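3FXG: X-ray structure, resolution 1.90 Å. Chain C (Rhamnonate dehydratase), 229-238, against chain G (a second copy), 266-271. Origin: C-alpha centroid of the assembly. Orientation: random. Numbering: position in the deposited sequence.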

# COMPACT_ATOMS: atom_id res chain seq x y z
N VAL C 229 15.63 0.50 -17.03
CA VAL C 229 15.56 -0.40 -15.89
C VAL C 229 16.15 -1.79 -16.11
O VAL C 229 17.02 -2.22 -15.35
CB VAL C 229 14.11 -0.54 -15.37
CG1 VAL C 229 14.03 -1.60 -14.29
CG2 VAL C 229 13.64 0.81 -14.82
N SER C 230 15.68 -2.50 -17.13
CA SER C 230 16.17 -3.85 -17.42
C SER C 230 17.68 -3.88 -17.65
O SER C 230 18.39 -4.71 -17.09
CB SER C 230 15.47 -4.41 -18.66
OG SER C 230 14.08 -4.56 -18.43
N TYR C 231 18.16 -2.98 -18.50
CA TYR C 231 19.59 -2.93 -18.80
C TYR C 231 20.41 -2.61 -17.56
O TYR C 231 21.45 -3.23 -17.32
CB TYR C 231 19.87 -1.88 -19.89
CG TYR C 231 21.28 -1.95 -20.41
CD1 TYR C 231 21.62 -2.82 -21.45
CD2 TYR C 231 22.29 -1.17 -19.85
CE1 TYR C 231 22.92 -2.91 -21.92
CE2 TYR C 231 23.60 -1.26 -20.31
CZ TYR C 231 23.91 -2.13 -21.34
OH TYR C 231 25.20 -2.21 -21.80
N THR C 232 19.97 -1.63 -16.78
CA THR C 232 20.70 -1.27 -15.56
C THR C 232 20.81 -2.49 -14.65
O THR C 232 21.88 -2.80 -14.13
CB THR C 232 20.00 -0.13 -14.79
OG1 THR C 232 19.99 1.06 -15.60
CG2 THR C 232 20.75 0.17 -13.49
N ILE C 233 19.69 -3.18 -14.45
CA ILE C 233 19.68 -4.36 -13.59
C ILE C 233 20.65 -5.43 -14.09
O ILE C 233 21.36 -6.05 -13.29
CB ILE C 233 18.25 -4.94 -13.48
CG1 ILE C 233 17.36 -3.96 -12.70
CG2 ILE C 233 18.27 -6.30 -12.78
CD1 ILE C 233 15.90 -4.38 -12.58
N GLU C 234 20.70 -5.65 -15.40
CA GLU C 234 21.60 -6.67 -15.93
C GLU C 234 23.06 -6.24 -15.82
O GLU C 234 23.92 -7.03 -15.46
CB GLU C 234 21.27 -7.00 -17.39
CG GLU C 234 21.90 -8.31 -17.85
CD GLU C 234 21.61 -8.68 -19.29
OE1 GLU C 234 20.50 -8.35 -19.78
OE2 GLU C 234 22.47 -9.31 -19.93
N LEU C 235 23.32 -4.97 -16.15
CA LEU C 235 24.69 -4.44 -16.09
C LEU C 235 25.25 -4.48 -14.68
O LEU C 235 26.36 -4.96 -14.45
CB LEU C 235 24.71 -3.00 -16.62
CG LEU C 235 26.08 -2.30 -16.54
CD1 LEU C 235 27.14 -3.12 -17.28
CD2 LEU C 235 25.96 -0.92 -17.16
N VAL C 236 24.47 -3.98 -13.72
CA VAL C 236 24.91 -3.97 -12.34
C VAL C 236 25.19 -5.39 -11.86
O VAL C 236 26.19 -5.63 -11.19
CB VAL C 236 23.86 -3.31 -11.43
CG1 VAL C 236 24.26 -3.48 -9.97
CG2 VAL C 236 23.75 -1.82 -11.78
N LYS C 237 24.31 -6.32 -12.21
CA LYS C 237 24.50 -7.72 -11.82
C LYS C 237 25.81 -8.27 -12.39
O LYS C 237 26.55 -8.97 -11.70
CB LYS C 237 23.33 -8.58 -12.31
CG LYS C 237 23.49 -10.06 -11.98
CD LYS C 237 22.24 -10.85 -12.34
CE LYS C 237 22.39 -12.32 -11.99
NZ LYS C 237 21.15 -13.10 -12.28
N ALA C 238 26.10 -7.95 -13.65
CA ALA C 238 27.32 -8.44 -14.28
C ALA C 238 28.60 -7.83 -13.68
O ALA C 238 29.69 -8.39 -13.83
CB ALA C 238 27.27 -8.15 -15.78
N HIS G 266 12.90 -13.50 -8.14
CA HIS G 266 13.98 -13.31 -9.11
C HIS G 266 13.95 -11.92 -9.74
O HIS G 266 13.72 -11.78 -10.95
CB HIS G 266 13.87 -14.37 -10.20
CG HIS G 266 14.05 -15.77 -9.70
ND1 HIS G 266 15.25 -16.24 -9.23
CD2 HIS G 266 13.18 -16.80 -9.61
CE1 HIS G 266 15.12 -17.50 -8.86
NE2 HIS G 266 13.87 -17.87 -9.08
N PRO G 267 14.21 -10.87 -8.95
CA PRO G 267 14.19 -9.50 -9.47
C PRO G 267 15.28 -9.14 -10.49
O PRO G 267 15.16 -8.12 -11.18
CB PRO G 267 14.27 -8.65 -8.20
CG PRO G 267 15.11 -9.50 -7.29
CD PRO G 267 14.51 -10.88 -7.50
N THR G 268 16.32 -9.95 -10.60
CA THR G 268 17.38 -9.67 -11.57
C THR G 268 17.20 -10.50 -12.84
O THR G 268 18.07 -10.50 -13.72
CB THR G 268 18.78 -9.98 -11.01
OG1 THR G 268 18.93 -11.40 -10.84
CG2 THR G 268 18.99 -9.27 -9.67
N VAL G 269 16.08 -11.20 -12.95
CA VAL G 269 15.80 -12.04 -14.11
C VAL G 269 14.67 -11.46 -14.94
O VAL G 269 13.68 -10.97 -14.40
CB VAL G 269 15.45 -13.48 -13.66
CG1 VAL G 269 15.17 -14.36 -14.88
CG2 VAL G 269 16.59 -14.06 -12.84
N LYS G 270 14.82 -11.51 -16.26
CA LYS G 270 13.80 -10.98 -17.17
C LYS G 270 12.67 -11.96 -17.47
O LYS G 270 12.91 -13.15 -17.69
CB LYS G 270 14.45 -10.53 -18.48
CG LYS G 270 15.38 -9.33 -18.33
CD LYS G 270 15.68 -8.68 -19.67
CE LYS G 270 16.68 -9.49 -20.48
NZ LYS G 270 18.04 -9.38 -19.88
N PHE G 271 11.45 -11.44 -17.49
CA PHE G 271 10.26 -12.24 -17.78
C PHE G 271 9.41 -11.48 -18.78
O PHE G 271 9.33 -10.25 -18.74
CB PHE G 271 9.46 -12.47 -16.49
CG PHE G 271 10.18 -13.31 -15.48
CD1 PHE G 271 10.12 -14.70 -15.53
CD2 PHE G 271 10.99 -12.71 -14.51
CE1 PHE G 271 10.85 -15.48 -14.64
CE2 PHE G 271 11.73 -13.48 -13.62
CZ PHE G 271 11.66 -14.88 -13.68
O HOH W 1 19.83 -12.36 -14.42

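One face of a helix meets a turn here. Residues 229-238 of chain C are helical throughout, and six i to i+4 bonds satisfy much of their backbone polarity within the helix: the N of I233(C) lies 3.0 Å from the O of V229(C), and the series continues to the N of A238(C), 3.0 Å from the O of E234(C). The chain G stretch leaves a helix at H266(G) and folds at once into a type I beta turn, closed by the bond from the N of V269(G) to the O of H266(G) at 3.1 Å. With no backbone hydrogen bonds running directly between the stretches, the contact depends on side chains and one bridging water.

The side chains that reach across, S230(C), I233(C), E234(C) and K237(C), recur at the three- and four-residue spacing that places them along one side of a helix. I233(C) supplies the nonpolar center. Its CA-to-CB bond points toward chain G, and its CG2 packs 3.7 Å from the CA of T268(G) and 3.9 Å from the O of P267(G). A branched aliphatic side chain suits this buried position, since it fills space against the turn without bringing a polar group that would need a partner.

Charged groups meet one residue beyond I233(C), where OE1 of E234(C) forms a salt bridge with NZ of K270(G) at 2.7 Å. Both side chains leave their backbones sideways, yet both are long enough for their ends to converge. E234(C) is extended through chi1 and chi2, whereas K270(G) bends, with chi3 and chi4 both m. The ammonium group also has a hydrogen-bonding partner elsewhere in the structure. On the way, the CD of K270(G) passes 4.4 Å from the CB of S230(C), a loose aliphatic contact; the OG of S230(C) is satisfied elsewhere in the structure.

One turn beyond I233(C), K237(C) reaches out with all four chi angles t. Its NZ donates to OG1 of T268(G) at 3.1 Å and also to a water, whose O is 2.6 Å from that NZ. The same water donates to the backbone O of T268(G) at 2.7 Å, so a single ammonium group serves the threonine twice, directly at its hydroxyl and through water at its carbonyl. Lysine suits this exposed place because it has length to span the gap and several protons to share. T268(G) suits its own: it offers a hydroxyl oxygen to the lysine, while its CB lies 4.1 Å from the CG2 of I233(C), joining the polar and nonpolar parts of the contact.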